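Local coordinates for structural protein ORF273 (Acidianus two-tailed virus, PDB 4ART) that is a thermo- and acid-stable structural protein of an archaeal virus, with a fold first described for it and a precise role in the virion not established, at residues D33-R44 with Y251-K260. Numbering follows the deposited sequence.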
ATOM      1  N   ASP A  33      24.894   6.389  -2.258  1.00 28.33           N
ATOM      2  CA  ASP A  33      25.285   7.745  -2.659  1.00 28.67           C
ATOM      3  C   ASP A  33      24.651   8.140  -4.011  1.00 33.87           C
ATOM      4  O   ASP A  33      24.253   9.298  -4.178  1.00 32.57           O
ATOM      5  CB  ASP A  33      26.800   7.912  -2.661  1.00 32.32           C
ATOM      6  CG  ASP A  33      27.420   7.801  -1.273  1.00 48.47           C
ATOM      7  OD1 ASP A  33      26.679   7.976  -0.263  1.00 48.19           O
ATOM      8  OD2 ASP A  33      28.639   7.522  -1.186  1.00 58.97           O
ATOM      9  N   ILE A  34      24.513   7.168  -4.952  1.00 31.30           N
ATOM     10  CA  ILE A  34      23.849   7.397  -6.247  1.00 31.78           C
ATOM     11  C   ILE A  34      22.380   7.810  -5.985  1.00 35.31           C
ATOM     12  O   ILE A  34      21.921   8.807  -6.533  1.00 37.21           O
ATOM     13  CB  ILE A  34      23.989   6.179  -7.224  1.00 33.84           C
ATOM     14  CG1 ILE A  34      25.457   6.039  -7.743  1.00 33.38           C
ATOM     15  CG2 ILE A  34      22.990   6.273  -8.406  1.00 35.00           C
ATOM     16  CD1 ILE A  34      25.826   4.602  -8.230  1.00 36.11           C
ATOM     17  N   VAL A  35      21.673   7.073  -5.101  1.00 31.38           N
ATOM     18  CA  VAL A  35      20.264   7.363  -4.751  1.00 29.55           C
ATOM     19  C   VAL A  35      20.185   8.720  -4.053  1.00 34.65           C
ATOM     20  O   VAL A  35      19.450   9.577  -4.503  1.00 36.67           O
ATOM     21  CB  VAL A  35      19.580   6.213  -3.941  1.00 30.88           C
ATOM     22  CG1 VAL A  35      18.228   6.659  -3.361  1.00 30.45           C
ATOM     23  CG2 VAL A  35      19.403   4.968  -4.799  1.00 29.50           C
ATOM     24  N   GLU A  36      21.003   8.938  -3.009  1.00 32.40           N
ATOM     25  CA  GLU A  36      21.060  10.207  -2.282  1.00 33.00           C
ATOM     26  C   GLU A  36      21.277  11.413  -3.192  1.00 37.51           C
ATOM     27  O   GLU A  36      20.585  12.411  -3.025  1.00 37.92           O
ATOM     28  CB  GLU A  36      22.141  10.157  -1.209  1.00 34.10           C
ATOM     29  CG  GLU A  36      22.342  11.458  -0.450  1.00 45.75           C
ATOM     30  CD  GLU A  36      23.658  12.162  -0.717  1.00 66.01           C
ATOM     31  OE1 GLU A  36      24.715  11.490  -0.728  1.00 51.05           O
ATOM     32  OE2 GLU A  36      23.634  13.406  -0.864  1.00 74.66           O
ATOM     33  N   ASN A  37      22.241  11.324  -4.135  1.00 33.62           N
ATOM     34  CA  ASN A  37      22.581  12.401  -5.055  1.00 34.96           C
ATOM     35  C   ASN A  37      21.423  12.770  -5.934  1.00 40.52           C
ATOM     36  O   ASN A  37      21.225  13.946  -6.222  1.00 41.00           O
ATOM     37  CB  ASN A  37      23.793  12.061  -5.905  1.00 36.35           C
ATOM     38  CG  ASN A  37      25.110  12.371  -5.232  1.00 68.21           C
ATOM     39  OD1 ASN A  37      25.297  13.435  -4.626  1.00 69.83           O
ATOM     40  ND2 ASN A  37      26.075  11.468  -5.363  1.00 56.37           N
ATOM     41  N   GLU A  38      20.651  11.758  -6.346  1.00 37.53           N
ATOM     42  CA  GLU A  38      19.484  11.939  -7.175  1.00 38.35           C
ATOM     43  C   GLU A  38      18.323  12.569  -6.375  1.00 43.48           C
ATOM     44  O   GLU A  38      17.772  13.550  -6.843  1.00 44.69           O
ATOM     45  CB  GLU A  38      19.103  10.609  -7.853  1.00 38.55           C
ATOM     46  CG  GLU A  38      18.016  10.715  -8.921  1.00 46.52           C
ATOM     47  CD  GLU A  38      18.175  11.725 -10.047  1.00 65.15           C
ATOM     48  OE1 GLU A  38      19.324  12.067 -10.417  1.00 47.91           O
ATOM     49  OE2 GLU A  38      17.130  12.155 -10.584  1.00 62.55           O
ATOM     50  N   ILE A  39      17.971  12.041  -5.170  1.00 40.49           N
ATOM     51  CA  ILE A  39      16.896  12.634  -4.339  1.00 41.21           C
ATOM     52  C   ILE A  39      17.233  14.117  -4.068  1.00 48.35           C
ATOM     53  O   ILE A  39      16.372  14.976  -4.222  1.00 49.85           O
ATOM     54  CB  ILE A  39      16.628  11.876  -2.994  1.00 42.58           C
ATOM     55  CG1 ILE A  39      16.604  10.320  -3.120  1.00 40.49           C
ATOM     56  CG2 ILE A  39      15.390  12.422  -2.265  1.00 43.93           C
ATOM     57  CD1 ILE A  39      15.541   9.687  -4.002  1.00 44.17           C
ATOM     58  N   GLU A  40      18.494  14.397  -3.686  1.00 45.98           N
ATOM     59  CA  GLU A  40      18.999  15.740  -3.417  1.00 48.99           C
ATOM     60  C   GLU A  40      18.765  16.658  -4.631  1.00 57.06           C
ATOM     61  O   GLU A  40      18.128  17.704  -4.473  1.00 58.32           O
ATOM     62  CB  GLU A  40      20.486  15.666  -3.060  1.00 50.17           C
ATOM     63  CG  GLU A  40      21.062  16.928  -2.466  1.00 61.58           C
ATOM     64  CD  GLU A  40      22.560  16.792  -2.329  1.00 77.04           C
ATOM     65  OE1 GLU A  40      23.265  16.959  -3.353  1.00 71.46           O
ATOM     66  OE2 GLU A  40      23.027  16.471  -1.211  1.00 59.35           O
ATOM     67  N   LYS A  41      19.221  16.218  -5.844  1.00 53.89           N
ATOM     68  CA  LYS A  41      19.086  16.914  -7.138  1.00 55.80           C
ATOM     69  C   LYS A  41      17.624  17.245  -7.413  1.00 60.84           C
ATOM     70  O   LYS A  41      17.321  18.361  -7.817  1.00 62.40           O
ATOM     71  CB  LYS A  41      19.657  16.048  -8.277  1.00 57.10           C
ATOM     72  CG  LYS A  41      19.835  16.775  -9.600  1.00 73.83           C
ATOM     73  CD  LYS A  41      20.050  15.810 -10.763  1.00 82.63           C
ATOM     74  CE  LYS A  41      18.760  15.488 -11.492  1.00 95.14           C
ATOM     75  NZ  LYS A  41      18.990  14.632 -12.685  1.00103.58           N
ATOM     76  N   GLU A  42      16.729  16.276  -7.154  1.00 57.54           N
ATOM     77  CA  GLU A  42      15.277  16.409  -7.317  1.00 59.07           C
ATOM     78  C   GLU A  42      14.670  17.408  -6.341  1.00 65.18           C
ATOM     79  O   GLU A  42      13.810  18.186  -6.745  1.00 66.62           O
ATOM     80  CB  GLU A  42      14.580  15.047  -7.204  1.00 58.41           C
ATOM     81  CG  GLU A  42      14.903  14.117  -8.365  1.00 67.83           C
ATOM     82  CD  GLU A  42      13.735  13.512  -9.121  1.00 94.47           C
ATOM     83  OE1 GLU A  42      12.575  13.632  -8.662  1.00 92.01           O
ATOM     84  OE2 GLU A  42      13.995  12.852 -10.153  1.00 85.72           O
ATOM     85  N   ILE A  43      15.123  17.420  -5.073  1.00 61.45           N
ATOM     86  CA  ILE A  43      14.621  18.366  -4.072  1.00 62.85           C
ATOM     87  C   ILE A  43      14.925  19.829  -4.451  1.00 71.24           C
ATOM     88  O   ILE A  43      13.987  20.618  -4.561  1.00 74.28           O
ATOM     89  CB  ILE A  43      15.017  17.989  -2.617  1.00 63.98           C
ATOM     90  CG1 ILE A  43      14.292  16.695  -2.184  1.00 62.01           C
ATOM     91  CG2 ILE A  43      14.726  19.134  -1.636  1.00 66.82           C
ATOM     92  CD1 ILE A  43      14.906  15.969  -0.949  1.00 65.49           C
ATOM     93  N   ARG A  44      16.207  20.147  -4.744  1.00 67.72           N
ATOM     94  CA  ARG A  44      16.673  21.493  -5.117  1.00 70.15           C
ATOM     95  C   ARG A  44      15.942  22.119  -6.332  1.00 77.37           C
ATOM     96  O   ARG A  44      15.975  23.340  -6.489  1.00 80.61           O
ATOM     97  CB  ARG A  44      18.210  21.554  -5.263  1.00 68.44           C
ATOM     98  CG  ARG A  44      18.983  20.676  -4.267  1.00 71.58           C
ATOM     99  CD  ARG A  44      20.294  21.242  -3.771  1.00 80.20           C
ATOM    100  NE  ARG A  44      21.206  21.621  -4.849  1.00 93.40           N
ATOM    101  CZ  ARG A  44      22.028  22.662  -4.795  1.00112.48           C
ATOM    102  NH1 ARG A  44      22.087  23.414  -3.704  1.00 98.56           N
ATOM    103  NH2 ARG A  44      22.818  22.946  -5.824  1.00106.04           N
ATOM    104  N   TYR A 251      20.675   9.799   6.092  1.00 32.47           N
ATOM    105  CA  TYR A 251      21.064  11.183   5.844  1.00 33.70           C
ATOM    106  C   TYR A 251      20.064  12.155   6.458  1.00 40.00           C
ATOM    107  O   TYR A 251      18.878  11.834   6.590  1.00 36.59           O
ATOM    108  CB  TYR A 251      21.080  11.463   4.330  1.00 34.09           C
ATOM    109  CG  TYR A 251      21.844  10.472   3.479  1.00 33.67           C
ATOM    110  CD1 TYR A 251      21.231   9.307   3.004  1.00 31.64           C
ATOM    111  CD2 TYR A 251      23.159  10.726   3.091  1.00 37.40           C
ATOM    112  CE1 TYR A 251      21.913   8.422   2.172  1.00 31.23           C
ATOM    113  CE2 TYR A 251      23.865   9.825   2.299  1.00 39.70           C
ATOM    114  CZ  TYR A 251      23.223   8.698   1.807  1.00 40.53           C
ATOM    115  OH  TYR A 251      23.918   7.848   0.989  1.00 38.64           O
ATOM    116  N   GLU A 252      20.551  13.342   6.845  1.00 40.61           N
ATOM    117  CA  GLU A 252      19.705  14.409   7.370  1.00 42.17           C
ATOM    118  C   GLU A 252      19.786  15.588   6.419  1.00 47.22           C
ATOM    119  O   GLU A 252      20.868  15.869   5.898  1.00 46.83           O
ATOM    120  CB  GLU A 252      20.092  14.807   8.797  1.00 44.48           C
ATOM    121  CG  GLU A 252      21.511  15.325   8.947  1.00 58.13           C
ATOM    122  CD  GLU A 252      21.853  15.951  10.284  1.00 73.60           C
ATOM    123  OE1 GLU A 252      20.951  16.072  11.147  1.00 52.67           O
ATOM    124  OE2 GLU A 252      23.033  16.334  10.461  1.00 73.67           O
ATOM    125  N   TRP A 253      18.646  16.239   6.150  1.00 45.08           N
ATOM    126  CA  TRP A 253      18.598  17.419   5.292  1.00 47.67           C
ATOM    127  C   TRP A 253      19.014  18.604   6.137  1.00 56.28           C
ATOM    128  O   TRP A 253      18.355  18.913   7.136  1.00 56.12           O
ATOM    129  CB  TRP A 253      17.200  17.635   4.725  1.00 46.72           C
ATOM    130  CG  TRP A 253      17.138  18.718   3.692  1.00 49.36           C
ATOM    131  CD1 TRP A 253      16.703  19.999   3.869  1.00 53.63           C
ATOM    132  CD2 TRP A 253      17.550  18.617   2.323  1.00 49.43           C
ATOM    133  NE1 TRP A 253      16.787  20.695   2.685  1.00 53.76           N
ATOM    134  CE2 TRP A 253      17.310  19.873   1.720  1.00 54.67           C
ATOM    135  CE3 TRP A 253      18.103  17.585   1.544  1.00 49.65           C
ATOM    136  CZ2 TRP A 253      17.598  20.123   0.372  1.00 54.46           C
ATOM    137  CZ3 TRP A 253      18.400  17.835   0.214  1.00 51.85           C
ATOM    138  CH2 TRP A 253      18.151  19.092  -0.361  1.00 54.10           C
ATOM    139  N   LYS A 254      20.144  19.218   5.786  1.00 56.43           N
ATOM    140  CA  LYS A 254      20.660  20.345   6.538  1.00 60.52           C
ATOM    141  C   LYS A 254      21.298  21.346   5.605  1.00 69.81           C
ATOM    142  O   LYS A 254      22.352  21.064   5.020  1.00 70.16           O
ATOM    143  CB  LYS A 254      21.645  19.884   7.636  1.00 63.57           C
ATOM    144  CG  LYS A 254      21.859  20.915   8.751  1.00 86.44           C
ATOM    145  CD  LYS A 254      22.622  20.336   9.947  1.00 98.07           C
ATOM    146  CE  LYS A 254      24.055  20.808  10.017  1.00111.74           C
ATOM    147  NZ  LYS A 254      24.813  20.108  11.089  1.00120.54           N
ATOM    148  N   ALA A 255      20.634  22.520   5.465  1.00 69.34           N
ATOM    149  CA  ALA A 255      21.050  23.661   4.642  1.00 70.93           C
ATOM    150  C   ALA A 255      21.224  23.318   3.152  1.00 75.14           C
ATOM    151  O   ALA A 255      22.349  23.339   2.633  1.00 76.16           O
ATOM    152  CB  ALA A 255      22.313  24.305   5.213  1.00 72.70           C
ATOM    153  N   ARG A 256      20.096  23.007   2.470  1.00 69.72           N
ATOM    154  CA  ARG A 256      20.001  22.678   1.038  1.00 68.82           C
ATOM    155  C   ARG A 256      20.801  21.441   0.524  1.00 71.35           C
ATOM    156  O   ARG A 256      20.939  21.265  -0.690  1.00 71.65           O
ATOM    157  CB  ARG A 256      20.082  23.930   0.113  1.00 70.64           C
ATOM    158  CG  ARG A 256      21.496  24.449  -0.218  1.00 81.74           C
ATOM    159  CD  ARG A 256      21.517  25.732  -1.043  1.00 85.79           C
ATOM    160  NE  ARG A 256      22.739  26.496  -0.786  1.00 89.44           N
ATOM    161  CZ  ARG A 256      23.849  26.435  -1.518  1.00100.50           C
ATOM    162  NH1 ARG A 256      23.897  25.671  -2.602  1.00 84.86           N
ATOM    163  NH2 ARG A 256      24.914  27.148  -1.180  1.00 87.29           N
ATOM    164  N   TRP A 257      21.256  20.552   1.442  1.00 65.40           N
ATOM    165  CA  TRP A 257      21.997  19.331   1.093  1.00 63.30           C
ATOM    166  C   TRP A 257      21.703  18.194   2.067  1.00 58.14           C
ATOM    167  O   TRP A 257      21.382  18.446   3.234  1.00 56.42           O
ATOM    168  CB  TRP A 257      23.526  19.572   1.153  1.00 64.49           C
ATOM    169  CG  TRP A 257      24.056  20.703   0.331  1.00 68.77           C
ATOM    170  CD1 TRP A 257      24.526  21.900   0.790  1.00 73.59           C
ATOM    171  CD2 TRP A 257      24.234  20.717  -1.091  1.00 69.66           C
ATOM    172  NE1 TRP A 257      24.971  22.669  -0.261  1.00 75.05           N
ATOM    173  CE2 TRP A 257      24.795  21.970  -1.431  1.00 76.10           C
ATOM    174  CE3 TRP A 257      23.966  19.795  -2.119  1.00 70.34           C
ATOM    175  CZ2 TRP A 257      25.094  22.323  -2.757  1.00 76.86           C
ATOM    176  CZ3 TRP A 257      24.253  20.147  -3.431  1.00 73.28           C
ATOM    177  CH2 TRP A 257      24.830  21.388  -3.737  1.00 75.99           C
ATOM    178  N   PHE A 258      21.911  16.941   1.616  1.00 49.83           N
ATOM    179  CA  PHE A 258      21.845  15.780   2.507  1.00 46.34           C
ATOM    180  C   PHE A 258      23.220  15.607   3.101  1.00 51.28           C
ATOM    181  O   PHE A 258      24.221  15.758   2.396  1.00 51.32           O
ATOM    182  CB  PHE A 258      21.461  14.492   1.770  1.00 45.55           C
ATOM    183  CG  PHE A 258      19.985  14.319   1.561  1.00 44.11           C
ATOM    184  CD1 PHE A 258      19.119  14.225   2.645  1.00 45.66           C
ATOM    185  CD2 PHE A 258      19.458  14.228   0.282  1.00 44.34           C
ATOM    186  CE1 PHE A 258      17.741  14.078   2.448  1.00 46.96           C
ATOM    187  CE2 PHE A 258      18.087  14.077   0.086  1.00 46.23           C
ATOM    188  CZ  PHE A 258      17.236  13.996   1.167  1.00 44.35           C
ATOM    189  N   ASN A 259      23.274  15.319   4.402  1.00 48.39           N
ATOM    190  CA  ASN A 259      24.503  15.071   5.159  1.00 47.33           C
ATOM    191  C   ASN A 259      24.340  13.702   5.843  1.00 46.81           C
ATOM    192  O   ASN A 259      23.282  13.427   6.426  1.00 44.39           O
ATOM    193  CB  ASN A 259      24.752  16.195   6.185  1.00 48.74           C
ATOM    194  CG  ASN A 259      25.736  15.841   7.278  1.00 88.96           C
ATOM    195  OD1 ASN A 259      26.898  15.480   7.025  1.00 89.52           O
ATOM    196  ND2 ASN A 259      25.282  15.922   8.526  1.00 84.29           N
ATOM    197  N   LYS A 260      25.386  12.852   5.763  1.00 40.33           N
ATOM    198  CA  LYS A 260      25.419  11.502   6.333  1.00 39.32           C
ATOM    199  C   LYS A 260      25.061  11.551   7.812  1.00 44.51           C
ATOM    200  O   LYS A 260      25.400  12.510   8.499  1.00 45.97           O
ATOM    201  CB  LYS A 260      26.838  10.908   6.233  1.00 41.50           C
ATOM    202  CG  LYS A 260      27.299  10.434   4.856  1.00 49.75           C
ATOM    203  CD  LYS A 260      28.857  10.430   4.808  1.00 62.97           C
ATOM    204  CE  LYS A 260      29.502   9.717   3.632  1.00 60.48           C
ATOM    205  NZ  LYS A 260      29.038  10.237   2.318  1.00 66.62           N
TER
HETATM  206  O   HOH W   1      26.988   7.611   2.965  1.00 48.01           O
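Phe-258 meets Glu-40 twice, through its backbone N-H and its ring. The N-H of Phe-258 points almost straight at Glu-40 OE2, 3.1 Å away (166°). Reaching so far suits a glutamate: its CG stands anti to the backbone N (chi1 -167°) and the chain runs on extended, while CB rests at the edge of the Phe-258 ring. Glu-36 OE2 lies close to the same oxygen, and two acceptors this near may raise the pKa of one carboxylate. About two turns earlier in the helix, the Tyr-251 hydroxyl donates to the anti lone pair of Asp-33 OD1 (3.0 Å), and a water links that oxygen weakly to Lys-260 NZ.

Two aromatic faces receive polar side chains, one through a methylene and one through a charged group. Glu-36 CG sits over the Tyr-251 ring, 3.6 Å from its centroid, a CH-pi contact; tyrosine thus serves with hydroxyl and face alike. Arg-44, bent at chi2 and chi3, lays its flat, delocalised guanidinium on the Trp-257 indole, planes 23° apart, in an off-centre cation-pi stack; Arg-256 NH1 lies at that guanidinium's edge, a like-charge approach.

Branched Ile-43 uses both arms: CG2 meets Trp-253 CZ2 at 3.6 Å, and CD1 meets Phe-258 CZ at 3.7 Å.

Helix 23-44 thus runs alongside the hairpin of 247-253 and 258-261, while Val-35 and Ile-39 continue onto strand 139-146 and Tyr-251 and Phe-258 touch Leu-155 of strand 154-161.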